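Local coordinates for high-potential iron-sulfur protein (Rhodoferax fermentans, PDB 1HLQ), which carries electrons through a high-potential [4Fe-4S] cluster, passing them in photosynthetic electron transfer between the cytochrome bc1 complex and the membrane-bound tetrahaem c-type cytochrome, at the interface of chains A and B. Sequence-based numbering; all coordinates share one arbitrary frame. Chains: chain A/B, High-potential iron-sulfur protein.

The interface of chains A and B. Residues chain A 14-15, 69-70; chain B 42-43, 70, 72.
A water links A:Ser14 to B:Ala42: it lies 2.7 Å from the side-chain hydroxyl OG of A:Ser14 and 3.0 Å from the backbone carbonyl O of B:Ala42. The serine, last residue of helix 10-14, holds OG anti to its main-chain nitrogen (chi1 -172°), which carries the hydroxyl towards chain B and the water. Beside this bridge the contact turns apolar. A:Leu15, the next residue, reaches across with one methyl branch: CD2 meets the methyl CB of B:Ala72 at 3.9 Å. The same CD2 lies 4.0 Å from CD2 of B:Leu43 and 4.1 Å from CB of B:Ala42; these three residues face it from the partner's side, spread apart round its outer face. The two leucine side chains run at about a right angle to each other and touch through their CD2 ends. In A:Leu15, CG stands anti to the carbonyl carbon (chi1 -68°), and this places the isobutyl group against the other subunit. Further along, A:Ala70 packs against B:Ala72, while A:Ser69 barely touches chain B, its hydroxyl OG lying 3.4 Å from the carbonyl carbon C of B:Ala72. CB of B:Ala72 also lies near N and CA of A:Ala70, linking the leucine and alanine contacts. The protein forms homodimers, with monomers seen at different ionic strengths, and this largely apolar patch belongs to a two-fold interface that may be that of the homodimer; every contact recurs with the chains exchanged. Close to the paired A:Ala70 and B:Ala70, small side chains probably allow the two backbones to come near: the carbonyl O of B:Ala70 lies 3.3 Å from CA of A:Ala70 and 3.6 Å from its methyl CB.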
loop_
_atom_site.group_PDB
_atom_site.type_symbol
_atom_site.label_atom_id
_atom_site.label_comp_id
_atom_site.label_asym_id
_atom_site.label_seq_id
_atom_site.Cartn_x
_atom_site.Cartn_y
_atom_site.Cartn_z
ATOM N N SER A 14 -5.204 -2.831 -8.259
ATOM C CA SER A 14 -3.815 -3.294 -8.175
ATOM C C SER A 14 -3.680 -4.513 -7.270
ATOM O O SER A 14 -2.772 -5.322 -7.494
ATOM C CB SER A 14 -2.948 -2.134 -7.691
ATOM O OG SER A 14 -1.570 -2.461 -7.764
ATOM N N LEU A 15 -4.533 -4.629 -6.261
ATOM C CA LEU A 15 -4.488 -5.731 -5.319
ATOM C C LEU A 15 -5.589 -6.757 -5.520
ATOM O O LEU A 15 -5.790 -7.654 -4.690
ATOM C CB LEU A 15 -4.565 -5.186 -3.886
ATOM C CG LEU A 15 -3.346 -4.388 -3.411
ATOM C CD1 LEU A 15 -3.627 -3.634 -2.136
ATOM C CD2 LEU A 15 -2.169 -5.337 -3.212
ATOM N N SER A 69 -5.158 -9.345 -2.595
ATOM C CA SER A 69 -3.997 -10.211 -2.805
ATOM C C SER A 69 -2.989 -10.148 -1.685
ATOM O O SER A 69 -2.146 -11.053 -1.582
ATOM C CB SER A 69 -3.362 -9.729 -4.124
ATOM O OG SER A 69 -2.249 -10.494 -4.515
ATOM N N ALA A 70 -2.998 -9.128 -0.843
ATOM C CA ALA A 70 -2.134 -9.000 0.300
ATOM C C ALA A 70 -2.630 -9.759 1.520
ATOM O O ALA A 70 -2.024 -9.641 2.595
ATOM C CB ALA A 70 -1.942 -7.523 0.663
ATOM N N ALA B 42 3.129 -6.659 -5.228
ATOM C CA ALA B 42 2.431 -5.449 -5.663
ATOM C C ALA B 42 2.640 -4.296 -4.720
ATOM O O ALA B 42 2.329 -3.150 -5.080
ATOM C CB ALA B 42 0.938 -5.763 -5.792
ATOM N N LEU B 43 3.107 -4.459 -3.494
ATOM C CA LEU B 43 3.334 -3.384 -2.558
ATOM C C LEU B 43 4.775 -2.859 -2.588
ATOM O O LEU B 43 4.982 -1.751 -2.082
ATOM C CB LEU B 43 2.959 -3.809 -1.141
ATOM C CG LEU B 43 1.493 -4.271 -0.996
ATOM C CD1 LEU B 43 1.269 -4.750 0.414
ATOM C CD2 LEU B 43 0.550 -3.118 -1.307
ATOM N N ALA B 70 2.203 -10.919 3.758
ATOM C CA ALA B 70 1.329 -10.066 2.961
ATOM C C ALA B 70 1.742 -10.019 1.494
ATOM O O ALA B 70 1.149 -9.283 0.696
ATOM C CB ALA B 70 1.278 -8.639 3.499
ATOM N N ALA B 72 1.967 -9.892 -2.131
ATOM C CA ALA B 72 0.787 -9.669 -2.964
ATOM C C ALA B 72 1.065 -9.853 -4.435
ATOM O O ALA B 72 1.774 -9.046 -5.065
ATOM C CB ALA B 72 0.372 -8.230 -2.656
HETATM O O HOH W 1 -0.549 -2.383 -5.289
#